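PDB 2AAN: auracyanin-A from Chloroflexus aurantiacus, which binds one copper ion in a cupredoxin fold and probably serves as a soluble electron acceptor for the membrane-bound alternative complex III. Local coordinates for residues T44-K50 / E105-F111; N59-K64 / S92-S98; E67-A71 / Y129-Q133. One frame throughout, in Å; residues are numbered along the deposited sequence.

The three contacts lie in one cupredoxin domain. Contact 1 joins strands 44-50 and 106-112 of the three-stranded sheet; contact 2 joins strands 61-63 and 94-97 of the five-stranded sheet. Their centres are about 12 Å apart, and they pack together where Leu62 meets Phe111 and Ile47 meets Trp60. Along the chain, both segments of contact 2 fall between those of contact 1. Contact 3 ties helix 67-80, which connects the two strands of contact 2, to the copper-ligand loop holding Met132; its centre lies about 12 Å from that of contact 2 and about 20 Å from that of contact 1. Phe49 of contact 1 touches the copper ligand Met132 of contact 3, so the two meet beside the metal.

Contact 1: residues T44-K50 / E105-F111; sequences TVTIRFK and ETVEVTF
Phe111 turns its ring over Val45, with Val45 CB at 4.2 Å from the ring centroid in a CH-pi contact. With CG between its own backbone N and carbonyl carbon (chi1 66°), the phenyl group leans back across the neighbouring strand, and Ile47 CG1 meets its edge at 3.8 Å from Phe111 CE2. Further along the same face, Ile47 CB packs on Val109 CG1, and Val107 CG2 comes to the rim of the Phe49 ring. This apolar side is close-packed and mostly buried. The backbones beneath it run antiparallel, their axes at 166°, and pair Val45 with Phe111, Ile47 with Val109 and Phe49 with Val107 through two N-H to O bonds each; the bond from Val45 N to Phe111 O, 2.9 Å long, is almost straight.

The other face, carrying Thr46, Arg48, Lys50, Thr106, Glu108 and Thr110, is looser, polar and largely turned to solvent. Thr46 OG1 and Thr110 OG1 share a hydrogen bond of 2.8 Å across a non-hydrogen-bonded backbone pair. The extended Arg48 chain crosses Thr106 at about a right angle, with Thr106 CG2 3.6 Å above the centre of the guanidinium plane. At the edge of that group Arg48 NH1 forms a salt bridge with Glu108 OE1 at 3.4 Å, its hydrogen bond weak and the carboxylate nearly perpendicular to the guanidinium. A water spans Arg48 NH2 and Thr106 OG1, its bond to the arginine weak.

Strand 44-50 is the middle strand of its sheet and bonds to strand 19-24 along its other edge. The apolar face is turned to the second sheet of the cupredoxin sandwich: Val45 and Ile47 reach Val39 and Leu37 of strand 36-39, Phe111 rests on Ala96 of strand 94-97, and Phe49 packs on the copper ligand His58.

Contact 2: residues N59-K64 / S92-S98; sequences NWILVK and SNIIAES
A classic beta bulge interrupts the antiparallel pairing of strands 61-63 and 94-97 in the five-stranded sheet of this cupredoxin: Ile95 and Ala96 both face Leu62. Leu62 O takes a bond of 2.8 Å from Ile95 N and a weak one of 3.5 Å from Ala96 N, while Leu62 N donates to Ala96 O. Beyond the extra residue the pairing resumes one position out of step, and Lys64 N reaches Asn93 O at 2.8 Å, coming from above the carbonyl plane.

The bulge brings Ile95 over Leu62, whose CD2 lies 3.9 Å from Ile95 CG2; the two side chains cross at a slant, and Leu62 also touches Phe111 of the other sheet. On the opposite face Ile61 runs alongside Glu97, with its CD1 against Glu97 CB, and its CG2 branch meets Ile94 CG2. Here Val63 and Ile94 pack against Ile73 of helix 67-80, and strand 117-122 bonds to the other edge of strand 61-63.

Toward the copper site, Asn59 OD1 accepts from Thr124 N, next to the copper ligand Cys123, and Asn59 ND2 bonds to Asn85. Beside it Ser98 grips the Trp60 backbone twice: Ser98 N donates to Trp60 O at 2.9 Å, and Ser98 OG, folded back between its own N and carbonyl carbon (chi1 81°), accepts from Trp60 N at 2.9 Å.

Contact 3: residues E67-A71 / Y129-Q133; sequences EAEAA and YPLMQ
The Tyr129 ring is covered on both faces and held at its hydroxyl end. Over one face, toward the rim, stands the backbone carbon of Ala70, its C 4.1 Å above the ring plane; the opposite face is covered by the next residue in its own loop, Pro130, with CB 3.7 Å above the centre. At the edge, in the ring plane, lies Glu67 OE1, and the carboxylate is nearly coplanar with the ring, 26° apart. Tyr129 OH donates to Glu67 OE1 over 2.6 Å, a short bond that uses the anti lone pair, the one turned away from the other carboxylate oxygen. Glu67 is bent at its second torsion (chi2 -75°), which curls the carboxylate round to the phenol oxygen. The phenol in turn extends from the loop because CG stands opposite the backbone N (chi1 178°).

Helix 67-80 begins here, and Ala70 and Ala71 present small side chains that let the ring come close to the helix: Ala70 CB is 3.8 Å from Tyr129 CZ, and Ala71 CB is 3.7 Å from Tyr129 CE2, with Ala71 CA nearer still at 3.5 Å from the same ring carbon. The partner segment belongs to the copper-ligand loop of the cupredoxin fold, which follows strand 117-122 and supplies Cys123, His128 and Met132 to the metal. Tyr129 directly follows His128, and its peptide bond to Pro130 is cis. The contact joins this loop to the start of the helix, with the Tyr129 side chain about 8 Å from the copper at the nearest atoms. The side chains of Gln133, where strand 133-138 starts, and Glu67 approach each other from opposite directions. From strand 117-122, Ile122 touches both Ala70 and Tyr129, and Leu120 lies against Glu67 and Gln133.

Contact 1: residues T44-K50 / E105-F111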
loop_
_atom_site.group_PDB
_atom_site.type_symbol
_atom_site.label_atom_id
_atom_site.label_comp_id
_atom_site.label_asym_id
_atom_site.label_seq_id
_atom_site.Cartn_x
_atom_site.Cartn_y
_atom_site.Cartn_z
ATOM N N THR A 44 -2.747 -16.573 -1.247
ATOM C CA THR A 44 -1.453 -15.963 -1.564
ATOM C C THR A 44 -1.657 -14.924 -2.670
ATOM O O THR A 44 -2.065 -15.263 -3.801
ATOM C CB THR A 44 -0.358 -16.998 -2.001
ATOM O OG1 THR A 44 -0.173 -17.970 -0.974
ATOM C CG2 THR A 44 0.983 -16.310 -2.245
ATOM N N VAL A 45 -1.388 -13.668 -2.306
ATOM C CA VAL A 45 -1.558 -12.487 -3.147
ATOM C C VAL A 45 -0.193 -11.843 -3.375
ATOM O O VAL A 45 0.532 -11.565 -2.413
ATOM C CB VAL A 45 -2.452 -11.405 -2.464
ATOM C CG1 VAL A 45 -2.692 -10.193 -3.452
ATOM C CG2 VAL A 45 -3.752 -12.002 -1.982
ATOM N N THR A 46 0.189 -11.689 -4.642
ATOM C CA THR A 46 1.325 -10.878 -5.018
ATOM C C THR A 46 0.747 -9.564 -5.575
ATOM O O THR A 46 0.016 -9.563 -6.553
ATOM C CB THR A 46 2.259 -11.577 -6.052
ATOM O OG1 THR A 46 2.790 -12.805 -5.495
ATOM C CG2 THR A 46 3.427 -10.638 -6.429
ATOM N N ILE A 47 1.032 -8.467 -4.903
ATOM C CA ILE A 47 0.748 -7.135 -5.441
ATOM C C ILE A 47 1.946 -6.687 -6.266
ATOM O O ILE A 47 3.083 -6.685 -5.792
ATOM C CB ILE A 47 0.451 -6.116 -4.303
ATOM C CG1 ILE A 47 -0.816 -6.520 -3.533
ATOM C CG2 ILE A 47 0.383 -4.698 -4.875
ATOM C CD1 ILE A 47 -2.078 -6.237 -4.230
ATOM N N ARG A 48 1.687 -6.431 -7.527
ATOM C CA ARG A 48 2.667 -5.891 -8.427
ATOM C C ARG A 48 2.275 -4.436 -8.675
ATOM O O ARG A 48 1.337 -4.138 -9.399
ATOM C CB ARG A 48 2.685 -6.704 -9.712
ATOM C CG ARG A 48 3.760 -6.282 -10.712
ATOM C CD ARG A 48 3.810 -7.238 -11.906
ATOM N NE ARG A 48 4.665 -6.722 -12.972
ATOM C CZ ARG A 48 5.997 -6.830 -13.010
ATOM N NH1 ARG A 48 6.674 -7.457 -12.041
ATOM N NH2 ARG A 48 6.665 -6.303 -14.036
ATOM N N PHE A 49 2.992 -3.538 -8.020
ATOM C CA PHE A 49 2.680 -2.134 -8.016
ATOM C C PHE A 49 3.573 -1.427 -8.990
ATOM O O PHE A 49 4.783 -1.458 -8.869
ATOM C CB PHE A 49 2.876 -1.592 -6.616
ATOM C CG PHE A 49 2.656 -0.128 -6.487
ATOM C CD1 PHE A 49 1.517 0.467 -6.953
ATOM C CD2 PHE A 49 3.613 0.672 -5.870
ATOM C CE1 PHE A 49 1.285 1.825 -6.794
ATOM C CE2 PHE A 49 3.402 2.037 -5.732
ATOM C CZ PHE A 49 2.218 2.617 -6.230
ATOM N N LYS A 50 2.943 -0.827 -9.978
ATOM C CA LYS A 50 3.637 -0.150 -11.036
ATOM C C LYS A 50 3.515 1.349 -10.813
ATOM O O LYS A 50 2.408 1.926 -10.814
ATOM C CB LYS A 50 3.025 -0.512 -12.377
ATOM C CG LYS A 50 3.793 0.029 -13.575
ATOM C CD LYS A 50 3.044 -0.340 -14.866
ATOM C CE LYS A 50 3.866 -0.035 -16.128
ATOM N NZ LYS A 50 4.616 1.254 -16.034
ATOM N N GLU A 105 9.182 2.726 -11.672
ATOM C CA GLU A 105 9.601 1.439 -11.143
ATOM C C GLU A 105 8.413 0.543 -10.824
ATOM O O GLU A 105 7.375 1.012 -10.388
ATOM C CB GLU A 105 10.444 1.659 -9.886
ATOM C CG GLU A 105 11.034 0.396 -9.283
ATOM C CD GLU A 105 11.989 0.642 -8.083
ATOM O OE1 GLU A 105 12.140 1.807 -7.592
ATOM O OE2 GLU A 105 12.595 -0.371 -7.643
ATOM N N THR A 106 8.585 -0.756 -11.021
ATOM C CA THR A 106 7.604 -1.741 -10.558
ATOM C C THR A 106 8.180 -2.527 -9.417
ATOM O O THR A 106 9.278 -3.032 -9.509
ATOM C CB THR A 106 7.164 -2.708 -11.682
ATOM O OG1 THR A 106 6.466 -1.971 -12.690
ATOM C CG2 THR A 106 6.219 -3.791 -11.162
ATOM N N VAL A 107 7.399 -2.673 -8.358
ATOM C CA VAL A 107 7.801 -3.400 -7.186
ATOM C C VAL A 107 6.735 -4.438 -6.862
ATOM O O VAL A 107 5.614 -4.384 -7.359
ATOM C CB VAL A 107 8.033 -2.475 -5.998
ATOM C CG1 VAL A 107 9.080 -1.412 -6.351
ATOM C CG2 VAL A 107 6.748 -1.805 -5.539
ATOM N N GLU A 108 7.092 -5.404 -6.033
ATOM C CA GLU A 108 6.147 -6.463 -5.666
ATOM C C GLU A 108 6.190 -6.726 -4.205
ATOM O O GLU A 108 7.237 -6.666 -3.575
ATOM C CB GLU A 108 6.465 -7.800 -6.362
ATOM C CG GLU A 108 6.377 -7.753 -7.884
ATOM C CD GLU A 108 6.458 -9.148 -8.532
ATOM O OE1 GLU A 108 5.656 -9.401 -9.470
ATOM O OE2 GLU A 108 7.320 -9.969 -8.108
ATOM N N VAL A 109 5.041 -7.077 -3.675
ATOM C CA VAL A 109 4.961 -7.696 -2.349
ATOM C C VAL A 109 4.024 -8.892 -2.379
ATOM O O VAL A 109 2.915 -8.778 -2.859
ATOM C CB VAL A 109 4.495 -6.695 -1.262
ATOM C CG1 VAL A 109 3.356 -5.853 -1.752
ATOM C CG2 VAL A 109 4.086 -7.455 0.006
ATOM N N THR A 110 4.496 -10.049 -1.898
ATOM C CA THR A 110 3.658 -11.239 -1.752
ATOM C C THR A 110 3.275 -11.411 -0.288
ATOM O O THR A 110 4.139 -11.333 0.604
ATOM C CB THR A 110 4.406 -12.511 -2.256
ATOM O OG1 THR A 110 4.812 -12.322 -3.622
ATOM C CG2 THR A 110 3.558 -13.736 -2.165
ATOM N N PHE A 111 1.984 -11.617 -0.026
ATOM C CA PHE A 111 1.513 -11.828 1.345
ATOM C C PHE A 111 0.349 -12.817 1.356
ATOM O O PHE A 111 -0.232 -13.117 0.335
ATOM C CB PHE A 111 1.107 -10.504 2.007
ATOM C CG PHE A 111 -0.103 -9.840 1.378
ATOM C CD1 PHE A 111 -1.366 -9.958 1.948
ATOM C CD2 PHE A 111 0.032 -9.046 0.246
ATOM C CE1 PHE A 111 -2.465 -9.343 1.394
ATOM C CE2 PHE A 111 -1.072 -8.417 -0.308
ATOM C CZ PHE A 111 -2.312 -8.565 0.254
HETATM O O HOH W 1 5.240 -3.532 -15.180
#

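Contact 2: residues N59-K64 / S92-S98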
loop_
_atom_site.group_PDB
_atom_site.type_symbol
_atom_site.label_atom_id
_atom_site.label_comp_id
_atom_site.label_asym_id
_atom_site.label_seq_id
_atom_site.Cartn_x
_atom_site.Cartn_y
_atom_site.Cartn_z
ATOM N N ASN A 59 4.464 3.996 -2.428
ATOM C CA ASN A 59 4.401 2.620 -1.953
ATOM C C ASN A 59 2.958 2.161 -1.813
ATOM O O ASN A 59 2.020 2.918 -2.090
ATOM C CB ASN A 59 5.243 2.417 -0.675
ATOM C CG ASN A 59 4.837 3.315 0.472
ATOM O OD1 ASN A 59 3.722 3.768 0.520
ATOM N ND2 ASN A 59 5.762 3.575 1.416
ATOM N N TRP A 60 2.803 0.896 -1.456
ATOM C CA TRP A 60 1.480 0.257 -1.241
ATOM C C TRP A 60 1.609 -0.477 0.057
ATOM O O TRP A 60 2.360 -1.435 0.126
ATOM C CB TRP A 60 1.151 -0.724 -2.359
ATOM C CG TRP A 60 -0.200 -1.370 -2.260
ATOM C CD1 TRP A 60 -1.325 -0.970 -2.884
ATOM C CD2 TRP A 60 -0.528 -2.583 -1.570
ATOM N NE1 TRP A 60 -2.383 -1.802 -2.554
ATOM C CE2 TRP A 60 -1.911 -2.819 -1.772
ATOM C CE3 TRP A 60 0.186 -3.462 -0.768
ATOM C CZ2 TRP A 60 -2.582 -3.894 -1.196
ATOM C CZ3 TRP A 60 -0.483 -4.534 -0.197
ATOM C CH2 TRP A 60 -1.844 -4.757 -0.435
ATOM N N ILE A 61 0.920 0.031 1.075
ATOM C CA ILE A 61 0.992 -0.502 2.418
ATOM C C ILE A 61 -0.410 -0.917 2.871
ATOM O O ILE A 61 -1.337 -0.102 2.898
ATOM C CB ILE A 61 1.552 0.549 3.404
ATOM C CG1 ILE A 61 2.854 1.192 2.884
ATOM C CG2 ILE A 61 1.722 -0.015 4.809
ATOM C CD1 ILE A 61 4.047 0.293 2.595
ATOM N N LEU A 62 -0.540 -2.174 3.261
ATOM C CA LEU A 62 -1.790 -2.714 3.760
ATOM C C LEU A 62 -1.825 -2.651 5.248
ATOM O O LEU A 62 -0.974 -3.236 5.916
ATOM C CB LEU A 62 -1.932 -4.166 3.343
ATOM C CG LEU A 62 -3.212 -4.901 3.697
ATOM C CD1 LEU A 62 -4.427 -4.233 3.077
ATOM C CD2 LEU A 62 -3.115 -6.296 3.186
ATOM N N VAL A 63 -2.803 -1.953 5.784
ATOM C CA VAL A 63 -2.782 -1.712 7.207
ATOM C C VAL A 63 -3.979 -2.309 7.885
ATOM O O VAL A 63 -4.984 -2.639 7.243
ATOM C CB VAL A 63 -2.675 -0.241 7.542
ATOM C CG1 VAL A 63 -1.428 0.362 6.892
ATOM C CG2 VAL A 63 -3.892 0.444 7.116
ATOM N N LYS A 64 -3.847 -2.399 9.208
ATOM C CA LYS A 64 -4.854 -2.879 10.115
ATOM C C LYS A 64 -5.407 -1.634 10.809
ATOM O O LYS A 64 -4.648 -0.782 11.260
ATOM C CB LYS A 64 -4.157 -3.821 11.114
ATOM C CG LYS A 64 -5.020 -4.745 11.923
ATOM C CD LYS A 64 -4.160 -5.693 12.813
ATOM C CE LYS A 64 -5.046 -6.625 13.679
ATOM N NZ LYS A 64 -5.536 -5.979 14.936
ATOM N N SER A 92 2.989 -3.566 14.153
ATOM C CA SER A 92 1.794 -4.137 14.775
ATOM C C SER A 92 0.540 -3.972 13.896
ATOM O O SER A 92 -0.285 -4.853 13.822
ATOM C CB SER A 92 1.581 -3.546 16.185
ATOM O OG SER A 92 2.727 -3.747 17.022
ATOM N N ASN A 93 0.426 -2.861 13.199
ATOM C CA ASN A 93 -0.749 -2.594 12.378
ATOM C C ASN A 93 -0.448 -2.533 10.874
ATOM O O ASN A 93 -1.190 -1.930 10.113
ATOM C CB ASN A 93 -1.386 -1.278 12.847
ATOM C CG ASN A 93 -2.028 -1.405 14.204
ATOM O OD1 ASN A 93 -2.895 -2.229 14.394
ATOM N ND2 ASN A 93 -1.606 -0.588 15.143
ATOM N N ILE A 94 0.650 -3.142 10.468
ATOM C CA ILE A 94 1.033 -3.247 9.088
ATOM C C ILE A 94 0.995 -4.727 8.752
ATOM O O ILE A 94 1.700 -5.558 9.374
ATOM C CB ILE A 94 2.406 -2.580 8.834
ATOM C CG1 ILE A 94 2.278 -1.063 9.067
ATOM C CG2 ILE A 94 2.937 -2.851 7.456
ATOM C CD1 ILE A 94 3.614 -0.346 9.239
ATOM N N ILE A 95 0.184 -5.061 7.752
ATOM C CA ILE A 95 0.030 -6.437 7.301
ATOM C C ILE A 95 1.041 -6.780 6.227
ATOM O O ILE A 95 1.612 -7.894 6.209
ATOM C CB ILE A 95 -1.395 -6.692 6.791
ATOM C CG1 ILE A 95 -2.393 -6.506 7.949
ATOM C CG2 ILE A 95 -1.500 -8.092 6.245
ATOM C CD1 ILE A 95 -3.826 -6.450 7.535
ATOM N N ALA A 96 1.232 -5.854 5.298
ATOM C CA ALA A 96 2.186 -6.063 4.215
ATOM C C ALA A 96 2.677 -4.717 3.705
ATOM O O ALA A 96 1.940 -3.719 3.806
ATOM C CB ALA A 96 1.524 -6.872 3.103
ATOM N N GLU A 97 3.931 -4.693 3.222
ATOM C CA GLU A 97 4.546 -3.489 2.682
ATOM C C GLU A 97 5.203 -3.751 1.351
ATOM O O GLU A 97 6.114 -4.582 1.258
ATOM C CB GLU A 97 5.677 -2.947 3.573
ATOM C CG GLU A 97 5.430 -2.736 5.000
ATOM C CD GLU A 97 6.750 -2.509 5.774
ATOM O OE1 GLU A 97 7.828 -2.368 5.153
ATOM O OE2 GLU A 97 6.707 -2.462 7.005
ATOM N N SER A 98 4.802 -2.994 0.336
ATOM C CA SER A 98 5.577 -2.968 -0.893
ATOM C C SER A 98 6.927 -2.286 -0.608
ATOM O O SER A 98 7.038 -1.417 0.253
ATOM C CB SER A 98 4.852 -2.258 -2.031
ATOM O OG SER A 98 5.001 -0.870 -1.902
#

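Contact 3: residues E67-A71 / Y129-Q133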
loop_
_atom_site.group_PDB
_atom_site.type_symbol
_atom_site.label_atom_id
_atom_site.label_comp_id
_atom_site.label_asym_id
_atom_site.label_seq_id
_atom_site.Cartn_x
_atom_site.Cartn_y
_atom_site.Cartn_z
ATOM N N GLU A 67 -9.079 4.631 9.230
ATOM C CA GLU A 67 -8.409 5.778 8.704
ATOM C C GLU A 67 -7.541 6.433 9.761
ATOM O O GLU A 67 -6.511 6.986 9.449
ATOM C CB GLU A 67 -9.433 6.803 8.187
ATOM C CG GLU A 67 -10.307 6.326 6.995
ATOM C CD GLU A 67 -9.616 6.264 5.623
ATOM O OE1 GLU A 67 -8.423 6.634 5.483
ATOM O OE2 GLU A 67 -10.305 5.823 4.665
ATOM N N ALA A 68 -7.969 6.427 11.019
ATOM C CA ALA A 68 -7.108 6.950 12.097
ATOM C C ALA A 68 -5.760 6.201 12.210
ATOM O O ALA A 68 -4.682 6.803 12.393
ATOM C CB ALA A 68 -7.863 6.886 13.418
ATOM N N GLU A 69 -5.788 4.884 12.075
ATOM C CA GLU A 69 -4.541 4.151 12.157
ATOM C C GLU A 69 -3.696 4.471 10.904
ATOM O O GLU A 69 -2.490 4.653 11.010
ATOM C CB GLU A 69 -4.774 2.662 12.359
ATOM C CG GLU A 69 -3.492 1.874 12.606
ATOM C CD GLU A 69 -2.579 2.509 13.676
ATOM O OE1 GLU A 69 -3.087 2.923 14.743
ATOM O OE2 GLU A 69 -1.354 2.628 13.430
ATOM N N ALA A 70 -4.344 4.585 9.738
ATOM C CA ALA A 70 -3.667 4.984 8.482
ATOM C C ALA A 70 -2.972 6.342 8.626
ATOM O O ALA A 70 -1.806 6.522 8.230
ATOM C CB ALA A 70 -4.680 5.042 7.336
ATOM N N ALA A 71 -3.690 7.309 9.174
ATOM C CA ALA A 71 -3.126 8.642 9.311
ATOM C C ALA A 71 -1.926 8.644 10.262
ATOM O O ALA A 71 -0.903 9.316 10.016
ATOM C CB ALA A 71 -4.169 9.615 9.797
ATOM N N TYR A 129 -1.042 10.400 1.296
ATOM C CA TYR A 129 -2.211 10.117 2.130
ATOM C C TYR A 129 -2.613 11.456 2.705
ATOM O O TYR A 129 -1.727 12.242 3.084
ATOM C CB TYR A 129 -1.864 9.085 3.242
ATOM C CG TYR A 129 -3.040 8.802 4.158
ATOM C CD1 TYR A 129 -4.005 7.870 3.796
ATOM C CD2 TYR A 129 -3.267 9.572 5.285
ATOM C CE1 TYR A 129 -5.116 7.644 4.555
ATOM C CE2 TYR A 129 -4.414 9.360 6.082
ATOM C CZ TYR A 129 -5.324 8.382 5.720
ATOM O OH TYR A 129 -6.459 8.112 6.470
ATOM N N PRO A 130 -3.921 11.724 2.850
ATOM C CA PRO A 130 -5.114 10.870 2.727
ATOM C C PRO A 130 -5.701 10.692 1.347
ATOM O O PRO A 130 -6.584 9.875 1.187
ATOM C CB PRO A 130 -6.131 11.610 3.613
ATOM C CG PRO A 130 -5.798 13.041 3.354
ATOM C CD PRO A 130 -4.299 13.074 3.300
ATOM N N LEU A 131 -5.201 11.367 0.318
ATOM C CA LEU A 131 -5.794 11.128 -0.986
ATOM C C LEU A 131 -5.510 9.729 -1.504
ATOM O O LEU A 131 -6.356 9.090 -2.115
ATOM C CB LEU A 131 -5.296 12.144 -2.015
ATOM C CG LEU A 131 -5.956 13.519 -1.966
ATOM C CD1 LEU A 131 -5.137 14.440 -2.849
ATOM C CD2 LEU A 131 -7.382 13.441 -2.439
ATOM N N MET A 132 -4.287 9.267 -1.311
ATOM C CA MET A 132 -3.862 8.057 -1.969
ATOM C C MET A 132 -4.194 6.878 -1.062
ATOM O O MET A 132 -3.416 6.455 -0.184
ATOM C CB MET A 132 -2.391 8.188 -2.337
ATOM C CG MET A 132 -1.947 7.144 -3.342
ATOM S SD MET A 132 -0.398 7.530 -4.111
ATOM C CE MET A 132 -0.114 5.952 -4.942
ATOM N N GLN A 133 -5.380 6.343 -1.279
ATOM C CA GLN A 133 -5.859 5.219 -0.501
ATOM C C GLN A 133 -6.865 4.388 -1.281
ATOM O O GLN A 133 -7.484 4.849 -2.248
ATOM C CB GLN A 133 -6.493 5.693 0.817
ATOM C CG GLN A 133 -7.648 6.668 0.661
ATOM C CD GLN A 133 -8.420 6.868 1.934
ATOM O OE1 GLN A 133 -9.098 5.943 2.423
ATOM N NE2 GLN A 133 -8.347 8.096 2.486
#